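Local atomic coordinates of acyl-CoA dehydrogenase (Slackia heliotrinireducens, PDB entry 4RM7), a protein that belongs to the acyl-CoA dehydrogenase family and shares its three-part fold, with helical N-terminal and C-terminal domains around a middle domain of beta strands. Residues 254-265 with 288-299; 8-19 with 70-78. All coordinates share one frame; numbering follows the deposited sequence.

Overall arrangement
Contact 1 (254-265 with 288-299) pairs two consecutive helices of the C-terminal domain, whereas contact 2 (8-19 with 70-78) pairs the first helix of the N-terminal domain with helix 70-84. Their centres lie about 19 Å apart, and along the chain contact 2 closes before contact 1 opens. Helix 70-84 joins them: at the end of segment 70-78, Glu78 OE2 forms a salt bridge of 2.9 Å with Arg299 NE, and Gly255 packs against the aliphatic part of the same glutamate. The two all-helical domains are thus tied by a buried ion pair. Contact 1 also meets a second subunit, while contact 2 lies within one chain.

Contact 1: 254-265 with 288-299; sequences LGEAQAAMEDAV and LTEMEVKLTNMR
Leu295 and Met261 interlock at the apolar centre as reciprocal knobs into holes. Leu295 enters the hole made by Leu254, Ala257, Gln258 and Met261, its CD2 branch lying 4.0 Å from Ala257 CB while CD1 rests 3.8 Å from Met261 CG. A small alanine suits this place because it leaves room for the leucine fork. Met261, modelled as selenomethionine, fills the return hole between Leu288, Met291, Glu292 and Leu295. With CG anti to the backbone N and a bend at chi2, its flexible chain reaches across to the facing helix, where SE meets Met291 CE at 3.7 Å. That methyl also lies 3.8 Å from Ala264 CB, so two unbranched, flexible selenomethionine chains pack beside a short residue.

Toward the other end Leu254 places CD1 against Met298 CB, 3.8 Å away, and the same methyl lies over one face of the Arg299 guanidinium, near its rim. Here the contact turns polar. Arg299 NH2 donates to Gln258 OE1 at 2.9 Å in a nearly straight bond (173°), with the acceptor close to the guanidinium plane and the two flat groups only 23° apart. A water accepts from Arg299 NH1 and donates to both Gln258 OE1 (2.6 Å) and Glu292 OE2, so the amide oxygen takes two donors and the water links the guanidinium to the Glu292 carboxylate. Arg299 NE turns to Glu78 of helix 70-84, giving the buried guanidinium a carboxylate partner as well. Tyr384 of the second subunit completes this edge, bonding to Glu292 OE1 and Gln258 NE2.

Helices 254-265 and 288-299 run antiparallel at 159°, with axes 10.5 Å apart, an up-down pair characteristic of the C-terminal helical bundle of acyl-CoA dehydrogenases, here bordering a subunit interface.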
loop_
_atom_site.group_PDB
_atom_site.type_symbol
_atom_site.label_atom_id
_atom_site.label_comp_id
_atom_site.label_asym_id
_atom_site.label_seq_id
_atom_site.Cartn_x
_atom_site.Cartn_y
_atom_site.Cartn_z
ATOM N N LEU A 254 15.204 12.202 -5.919
ATOM C CA LEU A 254 15.965 11.580 -4.853
ATOM C C LEU A 254 16.572 12.649 -3.936
ATOM O O LEU A 254 16.500 12.577 -2.706
ATOM C CB LEU A 254 17.053 10.708 -5.459
ATOM C CG LEU A 254 18.141 10.178 -4.536
ATOM C CD1 LEU A 254 17.538 9.280 -3.449
ATOM C CD2 LEU A 254 19.203 9.450 -5.367
ATOM N N GLY A 255 17.174 13.643 -4.557
ATOM C CA GLY A 255 17.784 14.725 -3.829
ATOM C C GLY A 255 16.775 15.449 -2.969
ATOM O O GLY A 255 17.021 15.678 -1.786
ATOM N N GLU A 256 15.642 15.828 -3.550
ATOM C CA GLU A 256 14.661 16.585 -2.788
ATOM C C GLU A 256 14.109 15.720 -1.655
ATOM O O GLU A 256 13.955 16.191 -0.525
ATOM C CB GLU A 256 13.533 17.083 -3.683
ATOM C CG GLU A 256 13.972 18.072 -4.730
ATOM C CD GLU A 256 12.801 18.870 -5.282
ATOM O OE1 GLU A 256 12.478 18.730 -6.483
ATOM O OE2 GLU A 256 12.205 19.651 -4.514
ATOM N N ALA A 257 13.807 14.459 -1.970
ATOM C CA ALA A 257 13.322 13.513 -0.980
ATOM C C ALA A 257 14.320 13.404 0.171
ATOM O O ALA A 257 13.957 13.363 1.347
ATOM C CB ALA A 257 13.080 12.123 -1.628
ATOM N N GLN A 258 15.593 13.384 -0.181
ATOM C CA GLN A 258 16.630 13.273 0.822
ATOM C C GLN A 258 16.615 14.499 1.754
ATOM O O GLN A 258 16.910 14.380 2.948
ATOM C CB GLN A 258 17.992 13.105 0.143
ATOM C CG GLN A 258 19.139 12.975 1.105
ATOM C CD GLN A 258 19.030 11.724 1.943
ATOM O OE1 GLN A 258 19.170 10.627 1.428
ATOM N NE2 GLN A 258 18.783 11.883 3.245
ATOM N N ALA A 259 16.264 15.668 1.204
ATOM C CA ALA A 259 16.228 16.912 1.976
ATOM C C ALA A 259 15.083 16.877 2.984
ATOM O O ALA A 259 15.234 17.302 4.131
ATOM C CB ALA A 259 16.087 18.107 1.056
ATOM N N ALA A 260 13.946 16.349 2.540
ATOM C CA ALA A 260 12.794 16.141 3.399
ATOM C C ALA A 260 13.105 15.183 4.553
ATOM O O ALA A 260 12.652 15.379 5.681
ATOM C CB ALA A 260 11.628 15.609 2.587
HETATM N N MSE A 261 13.868 14.141 4.257
HETATM C CA MSE A 261 14.235 13.178 5.277
HETATM C C MSE A 261 15.130 13.829 6.342
HETATM O O MSE A 261 14.890 13.667 7.541
HETATM C CB MSE A 261 14.930 11.966 4.655
HETATM C CG MSE A 261 15.525 11.028 5.684
HETATM SE SE MSE A 261 14.145 10.089 6.696
HETATM C CE MSE A 261 15.258 8.596 7.239
ATOM N N GLU A 262 16.145 14.571 5.907
ATOM C CA GLU A 262 16.967 15.341 6.843
ATOM C C GLU A 262 16.152 16.241 7.780
ATOM O O GLU A 262 16.429 16.287 8.988
ATOM C CB GLU A 262 17.981 16.176 6.096
ATOM C CG GLU A 262 18.985 15.333 5.365
ATOM C CD GLU A 262 19.826 16.143 4.396
ATOM O OE1 GLU A 262 19.651 17.383 4.355
ATOM O OE2 GLU A 262 20.665 15.545 3.679
ATOM N N ASP A 263 15.134 16.927 7.260
ATOM C CA ASP A 263 14.299 17.778 8.129
ATOM C C ASP A 263 13.517 16.941 9.142
ATOM O O ASP A 263 13.429 17.306 10.324
ATOM C CB ASP A 263 13.324 18.647 7.314
ATOM C CG ASP A 263 14.036 19.652 6.418
ATOM O OD1 ASP A 263 15.255 19.842 6.598
ATOM O OD2 ASP A 263 13.382 20.249 5.534
ATOM N N ALA A 264 12.948 15.830 8.671
ATOM C CA ALA A 264 12.236 14.892 9.531
ATOM C C ALA A 264 13.131 14.411 10.672
ATOM O O ALA A 264 12.743 14.458 11.842
ATOM C CB ALA A 264 11.731 13.692 8.713
ATOM N N VAL A 265 14.331 13.955 10.326
ATOM C CA VAL A 265 15.272 13.463 11.320
ATOM C C VAL A 265 15.662 14.587 12.292
ATOM O O VAL A 265 15.662 14.393 13.504
ATOM C CB VAL A 265 16.531 12.856 10.650
ATOM C CG1 VAL A 265 17.560 12.532 11.684
ATOM C CG2 VAL A 265 16.164 11.581 9.857
ATOM N N LEU A 288 10.517 6.398 9.851
ATOM C CA LEU A 288 11.919 6.640 9.561
ATOM C C LEU A 288 12.600 5.500 8.803
ATOM O O LEU A 288 13.279 5.760 7.804
ATOM C CB LEU A 288 12.678 6.927 10.861
ATOM C CG LEU A 288 12.412 8.342 11.389
ATOM C CD1 LEU A 288 13.288 8.675 12.580
ATOM C CD2 LEU A 288 12.633 9.339 10.266
ATOM N N THR A 289 12.479 4.279 9.283
ATOM C CA THR A 289 13.069 3.157 8.586
ATOM C C THR A 289 12.414 2.935 7.227
ATOM O O THR A 289 13.072 2.620 6.258
ATOM C CB THR A 289 13.194 1.870 9.452
ATOM O OG1 THR A 289 11.916 1.454 9.918
ATOM C CG2 THR A 289 14.116 2.056 10.619
ATOM N N GLU A 290 11.108 3.107 7.168
ATOM C CA GLU A 290 10.383 2.992 5.901
ATOM C C GLU A 290 10.940 4.001 4.870
ATOM O O GLU A 290 11.234 3.661 3.728
ATOM C CB GLU A 290 8.895 3.220 6.141
ATOM C CG GLU A 290 8.030 2.816 5.004
ATOM C CD GLU A 290 7.701 1.336 5.050
ATOM O OE1 GLU A 290 7.459 0.806 6.163
ATOM O OE2 GLU A 290 7.699 0.705 3.969
HETATM N N MSE A 291 11.122 5.244 5.307
HETATM C CA MSE A 291 11.717 6.290 4.474
HETATM C C MSE A 291 13.163 5.996 4.047
HETATM O O MSE A 291 13.527 6.215 2.894
HETATM C CB MSE A 291 11.668 7.627 5.207
HETATM C CG MSE A 291 10.260 8.176 5.349
HETATM SE SE MSE A 291 10.060 9.340 6.901
HETATM C CE MSE A 291 10.656 11.055 6.144
ATOM N N GLU A 292 13.990 5.517 4.968
ATOM C CA GLU A 292 15.360 5.233 4.607
ATOM C C GLU A 292 15.427 4.043 3.628
ATOM O O GLU A 292 16.314 3.994 2.772
ATOM C CB GLU A 292 16.206 4.974 5.854
ATOM C CG GLU A 292 17.725 5.008 5.579
ATOM C CD GLU A 292 18.227 6.376 5.056
ATOM O OE1 GLU A 292 17.638 7.404 5.406
ATOM O OE2 GLU A 292 19.220 6.435 4.303
ATOM N N VAL A 293 14.493 3.097 3.736
ATOM C CA VAL A 293 14.442 1.994 2.780
ATOM C C VAL A 293 14.124 2.526 1.382
ATOM O O VAL A 293 14.760 2.149 0.391
ATOM C CB VAL A 293 13.387 0.949 3.137
ATOM C CG1 VAL A 293 13.124 0.064 1.936
ATOM C CG2 VAL A 293 13.818 0.114 4.323
ATOM N N LYS A 294 13.138 3.410 1.306
ATOM C CA LYS A 294 12.777 3.974 0.017
ATOM C C LYS A 294 13.932 4.786 -0.573
ATOM O O LYS A 294 14.210 4.671 -1.766
ATOM C CB LYS A 294 11.507 4.817 0.134
ATOM C CG LYS A 294 10.290 3.936 0.378
ATOM C CD LYS A 294 9.041 4.736 0.546
ATOM C CE LYS A 294 7.908 3.843 0.990
ATOM N NZ LYS A 294 6.662 4.626 1.236
ATOM N N LEU A 295 14.623 5.573 0.256
ATOM C CA LEU A 295 15.749 6.367 -0.237
ATOM C C LEU A 295 16.852 5.446 -0.749
ATOM O O LEU A 295 17.466 5.714 -1.788
ATOM C CB LEU A 295 16.318 7.270 0.847
ATOM C CG LEU A 295 15.523 8.474 1.301
ATOM C CD1 LEU A 295 16.190 9.094 2.526
ATOM C CD2 LEU A 295 15.456 9.454 0.134
ATOM N N THR A 296 17.101 4.365 -0.009
ATOM C CA THR A 296 18.107 3.378 -0.407
ATOM C C THR A 296 17.772 2.809 -1.784
ATOM O O THR A 296 18.625 2.748 -2.661
ATOM C CB THR A 296 18.219 2.226 0.615
ATOM O OG1 THR A 296 18.361 2.770 1.933
ATOM C CG2 THR A 296 19.442 1.350 0.316
ATOM N N ASN A 297 16.522 2.408 -1.968
ATOM C CA ASN A 297 16.070 1.842 -3.232
ATOM C C ASN A 297 16.164 2.855 -4.392
ATOM O O ASN A 297 16.709 2.553 -5.445
ATOM C CB ASN A 297 14.631 1.302 -3.082
ATOM C CG ASN A 297 14.564 0.001 -2.270
ATOM O OD1 ASN A 297 15.568 -0.689 -2.092
ATOM N ND2 ASN A 297 13.368 -0.347 -1.800
HETATM N N MSE A 298 15.639 4.058 -4.185
HETATM C CA MSE A 298 15.744 5.129 -5.164
HETATM C C MSE A 298 17.167 5.340 -5.650
HETATM O O MSE A 298 17.407 5.429 -6.857
HETATM C CB MSE A 298 15.242 6.441 -4.584
HETATM C CG MSE A 298 13.753 6.492 -4.325
HETATM SE SE MSE A 298 13.309 8.270 -3.643
HETATM C CE MSE A 298 12.529 7.732 -1.951
ATOM N N ARG A 299 18.098 5.417 -4.702
ATOM C CA ARG A 299 19.489 5.746 -4.996
ATOM C C ARG A 299 20.123 4.616 -5.783
ATOM O O ARG A 299 20.813 4.841 -6.771
ATOM C CB ARG A 299 20.264 6.024 -3.702
ATOM C CG ARG A 299 21.667 6.563 -3.915
ATOM C CD ARG A 299 22.272 7.151 -2.629
ATOM N NE ARG A 299 21.685 8.446 -2.311
ATOM C CZ ARG A 299 20.989 8.732 -1.210
ATOM N NH1 ARG A 299 20.768 7.798 -0.284
ATOM N NH2 ARG A 299 20.490 9.964 -1.052
HETATM O O HOH W 1 19.778 8.280 2.414
#

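Contact 2: 8-19 with 70-78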
loop_
_atom_site.group_PDB
_atom_site.type_symbol
_atom_site.label_atom_id
_atom_site.label_comp_id
_atom_site.label_asym_id
_atom_site.label_seq_id
_atom_site.Cartn_x
_atom_site.Cartn_y
_atom_site.Cartn_z
ATOM N N LEU A 8 32.016 5.504 -3.500
ATOM C CA LEU A 8 32.415 6.415 -4.566
ATOM C C LEU A 8 33.933 6.483 -4.622
ATOM O O LEU A 8 34.602 6.333 -3.602
ATOM C CB LEU A 8 31.870 7.817 -4.326
ATOM C CG LEU A 8 30.373 8.019 -4.152
ATOM C CD1 LEU A 8 30.107 9.491 -3.905
ATOM C CD2 LEU A 8 29.661 7.522 -5.391
ATOM N N SER A 9 34.477 6.744 -5.802
ATOM C CA SER A 9 35.907 6.953 -5.950
ATOM C C SER A 9 36.299 8.274 -5.307
ATOM O O SER A 9 35.421 9.088 -5.025
ATOM C CB SER A 9 36.273 6.952 -7.425
ATOM O OG SER A 9 35.645 8.058 -8.054
ATOM N N ARG A 10 37.597 8.497 -5.080
ATOM C CA ARG A 10 38.076 9.806 -4.619
ATOM C C ARG A 10 37.642 10.929 -5.546
ATOM O O ARG A 10 37.248 11.999 -5.079
ATOM C CB ARG A 10 39.591 9.858 -4.524
ATOM C CG ARG A 10 40.146 9.213 -3.320
ATOM C CD ARG A 10 40.595 10.187 -2.257
ATOM N NE ARG A 10 40.976 9.372 -1.116
ATOM C CZ ARG A 10 42.206 8.930 -0.899
ATOM N NH1 ARG A 10 42.450 8.164 0.155
ATOM N NH2 ARG A 10 43.191 9.278 -1.717
ATOM N N ASP A 11 37.759 10.689 -6.855
ATOM C CA ASP A 11 37.394 11.687 -7.859
ATOM C C ASP A 11 35.922 12.061 -7.733
ATOM O O ASP A 11 35.589 13.239 -7.672
ATOM C CB ASP A 11 37.699 11.189 -9.274
ATOM C CG ASP A 11 39.192 11.134 -9.565
ATOM O OD1 ASP A 11 39.942 11.964 -9.012
ATOM O OD2 ASP A 11 39.617 10.257 -10.345
ATOM N N GLU A 12 35.056 11.054 -7.662
ATOM C CA GLU A 12 33.633 11.281 -7.452
ATOM C C GLU A 12 33.361 12.035 -6.142
ATOM O O GLU A 12 32.526 12.947 -6.096
ATOM C CB GLU A 12 32.888 9.947 -7.482
ATOM C CG GLU A 12 32.799 9.351 -8.906
ATOM C CD GLU A 12 32.495 7.848 -8.926
ATOM O OE1 GLU A 12 32.525 7.204 -7.854
ATOM O OE2 GLU A 12 32.230 7.301 -10.021
ATOM N N GLN A 13 34.079 11.683 -5.082
ATOM C CA GLN A 13 33.888 12.364 -3.814
ATOM C C GLN A 13 34.327 13.827 -3.872
ATOM O O GLN A 13 33.696 14.693 -3.260
ATOM C CB GLN A 13 34.641 11.638 -2.705
ATOM C CG GLN A 13 34.001 10.343 -2.279
ATOM C CD GLN A 13 34.933 9.461 -1.468
ATOM O OE1 GLN A 13 36.019 9.885 -1.058
ATOM N NE2 GLN A 13 34.517 8.219 -1.241
ATOM N N ARG A 14 35.408 14.110 -4.593
ATOM C CA ARG A 14 35.868 15.494 -4.700
ATOM C C ARG A 14 34.835 16.344 -5.449
ATOM O O ARG A 14 34.577 17.496 -5.073
ATOM C CB ARG A 14 37.227 15.581 -5.397
ATOM C CG ARG A 14 38.395 15.287 -4.502
ATOM C CD ARG A 14 39.692 15.802 -5.105
ATOM N NE ARG A 14 40.812 15.703 -4.161
ATOM C CZ ARG A 14 41.669 14.689 -4.121
ATOM N NH1 ARG A 14 41.535 13.668 -4.961
ATOM N NH2 ARG A 14 42.656 14.687 -3.237
ATOM N N LEU A 15 34.258 15.759 -6.498
ATOM C CA LEU A 15 33.188 16.398 -7.258
ATOM C C LEU A 15 32.060 16.832 -6.325
ATOM O O LEU A 15 31.617 17.992 -6.346
ATOM C CB LEU A 15 32.658 15.446 -8.335
ATOM C CG LEU A 15 31.411 15.863 -9.117
ATOM C CD1 LEU A 15 31.693 17.072 -9.979
ATOM C CD2 LEU A 15 30.910 14.702 -9.980
ATOM N N LEU A 16 31.627 15.902 -5.484
ATOM C CA LEU A 16 30.608 16.196 -4.496
ATOM C C LEU A 16 31.015 17.342 -3.601
ATOM O O LEU A 16 30.198 18.210 -3.295
ATOM C CB LEU A 16 30.329 14.976 -3.641
ATOM C CG LEU A 16 29.182 14.143 -4.136
ATOM C CD1 LEU A 16 29.196 12.872 -3.358
ATOM C CD2 LEU A 16 27.912 14.911 -3.895
ATOM N N ASN A 17 32.275 17.338 -3.176
ATOM C CA ASN A 17 32.765 18.393 -2.295
ATOM C C ASN A 17 32.623 19.743 -2.973
ATOM O O ASN A 17 32.170 20.713 -2.356
ATOM C CB ASN A 17 34.221 18.163 -1.902
ATOM C CG ASN A 17 34.419 16.917 -1.069
ATOM O OD1 ASN A 17 33.481 16.401 -0.460
ATOM N ND2 ASN A 17 35.660 16.430 -1.029
ATOM N N HIS A 18 33.006 19.797 -4.246
ATOM C CA HIS A 18 32.939 21.031 -5.018
ATOM C C HIS A 18 31.498 21.498 -5.181
ATOM O O HIS A 18 31.194 22.677 -4.999
ATOM C CB HIS A 18 33.590 20.847 -6.386
ATOM C CG HIS A 18 35.027 20.441 -6.317
ATOM N ND1 HIS A 18 35.773 20.136 -7.440
ATOM C CD2 HIS A 18 35.865 20.288 -5.263
ATOM C CE1 HIS A 18 37.000 19.820 -7.077
ATOM N NE2 HIS A 18 37.087 19.905 -5.761
ATOM N N VAL A 19 30.609 20.568 -5.506
ATOM C CA VAL A 19 29.202 20.901 -5.682
ATOM C C VAL A 19 28.559 21.334 -4.363
ATOM O O VAL A 19 27.804 22.294 -4.330
ATOM C CB VAL A 19 28.444 19.724 -6.289
ATOM C CG1 VAL A 19 26.946 19.997 -6.297
ATOM C CG2 VAL A 19 28.952 19.475 -7.704
ATOM N N LEU A 70 27.336 10.476 -17.091
ATOM C CA LEU A 70 25.989 10.521 -16.509
ATOM C C LEU A 70 25.945 10.340 -14.977
ATOM O O LEU A 70 25.215 11.054 -14.294
ATOM C CB LEU A 70 25.098 9.468 -17.172
ATOM C CG LEU A 70 23.607 9.602 -16.868
ATOM C CD1 LEU A 70 23.084 10.958 -17.246
ATOM C CD2 LEU A 70 22.839 8.579 -17.619
ATOM N N PHE A 71 26.713 9.394 -14.443
ATOM C CA PHE A 71 26.774 9.215 -13.000
ATOM C C PHE A 71 27.227 10.511 -12.336
ATOM O O PHE A 71 26.658 10.921 -11.326
ATOM C CB PHE A 71 27.712 8.072 -12.619
ATOM C CG PHE A 71 27.754 7.790 -11.144
ATOM C CD1 PHE A 71 26.578 7.597 -10.426
ATOM C CD2 PHE A 71 28.962 7.710 -10.465
ATOM C CE1 PHE A 71 26.605 7.330 -9.044
ATOM C CE2 PHE A 71 29.003 7.449 -9.074
ATOM C CZ PHE A 71 27.823 7.253 -8.370
ATOM N N ALA A 72 28.231 11.167 -12.918
ATOM C CA ALA A 72 28.701 12.448 -12.387
ATOM C C ALA A 72 27.594 13.499 -12.395
ATOM O O ALA A 72 27.387 14.207 -11.403
ATOM C CB ALA A 72 29.903 12.949 -13.174
ATOM N N GLN A 73 26.897 13.597 -13.521
ATOM C CA GLN A 73 25.771 14.503 -13.649
ATOM C C GLN A 73 24.707 14.241 -12.581
ATOM O O GLN A 73 24.138 15.171 -12.011
ATOM C CB GLN A 73 25.162 14.380 -15.039
ATOM C CG GLN A 73 25.953 15.084 -16.121
ATOM C CD GLN A 73 25.379 14.807 -17.505
ATOM O OE1 GLN A 73 24.847 13.714 -17.762
ATOM N NE2 GLN A 73 25.472 15.795 -18.401
ATOM N N VAL A 74 24.457 12.964 -12.319
ATOM C CA VAL A 74 23.511 12.538 -11.310
ATOM C C VAL A 74 23.927 12.969 -9.904
ATOM O O VAL A 74 23.104 13.452 -9.115
ATOM C CB VAL A 74 23.341 11.020 -11.371
ATOM C CG1 VAL A 74 22.807 10.460 -10.060
ATOM C CG2 VAL A 74 22.435 10.675 -12.518
ATOM N N LEU A 75 25.204 12.817 -9.590
ATOM C CA LEU A 75 25.695 13.272 -8.296
ATOM C C LEU A 75 25.524 14.789 -8.171
ATOM O O LEU A 75 25.155 15.284 -7.103
ATOM C CB LEU A 75 27.158 12.874 -8.090
ATOM C CG LEU A 75 27.466 11.375 -8.034
ATOM C CD1 LEU A 75 28.979 11.151 -7.945
ATOM C CD2 LEU A 75 26.735 10.687 -6.867
ATOM N N VAL A 76 25.761 15.520 -9.265
ATOM C CA VAL A 76 25.634 16.979 -9.235
ATOM C C VAL A 76 24.176 17.342 -8.973
ATOM O O VAL A 76 23.874 18.072 -8.025
ATOM C CB VAL A 76 26.140 17.643 -10.540
ATOM C CG1 VAL A 76 25.677 19.070 -10.642
ATOM C CG2 VAL A 76 27.652 17.614 -10.610
ATOM N N ILE A 77 23.267 16.779 -9.760
ATOM C CA ILE A 77 21.842 17.086 -9.612
ATOM C C ILE A 77 21.248 16.629 -8.287
ATOM O O ILE A 77 20.493 17.373 -7.662
ATOM C CB ILE A 77 21.045 16.480 -10.751
ATOM C CG1 ILE A 77 21.480 17.134 -12.058
ATOM C CG2 ILE A 77 19.529 16.663 -10.521
ATOM C CD1 ILE A 77 21.237 16.279 -13.249
ATOM N N GLU A 78 21.602 15.429 -7.833
ATOM C CA GLU A 78 21.092 14.953 -6.544
ATOM C C GLU A 78 21.564 15.867 -5.401
ATOM O O GLU A 78 20.789 16.205 -4.515
ATOM C CB GLU A 78 21.515 13.503 -6.279
ATOM C CG GLU A 78 21.346 13.057 -4.834
ATOM C CD GLU A 78 22.007 11.704 -4.510
ATOM O OE1 GLU A 78 23.017 11.352 -5.149
ATOM O OE2 GLU A 78 21.520 10.989 -3.599
#
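Leu15 and Val19 pack against Ala72 and Val76 where two roughly parallel helices of the acyl-CoA dehydrogenase N-terminal domain meet at 32°, the first of them opened by a capping box. This is the tight part. Leu15 CD2 sits 3.8 Å from Ala72 CB, a residue small enough to admit the leucine, and Val19 CG2 meets Val76 CG2 at 3.7 Å; the two valines cross at about a right angle, meeting through one methyl each.

The other side is looser, with Leu8, Glu12 and Leu16 partly exposed. Leu16 reaches across only with its tip, CD2 staying 4.2 Å from Leu75 O. Branched Leu75 suits its place, CD1 meeting Glu12 CB at 4.1 Å and lying over one face of Phe71, near the rim. At the N-terminal end Phe71, CG anti to the backbone N (chi1 -177°), carries its ring edge to Leu8 CD2, 3.5 Å from CZ, and to the Glu12 carboxylate, 75° from the ring plane, where aromatic hydrogens suit a negative group. Tyr303 meets the ring edge-to-face and Arg307 through a cation-pi contact. The cap fixes Glu12: its N donates to Ser9 OG at 3.1 Å, and Ser9 N returns a 2.9 Å bond to Glu12 OE1 from above the carboxylate plane.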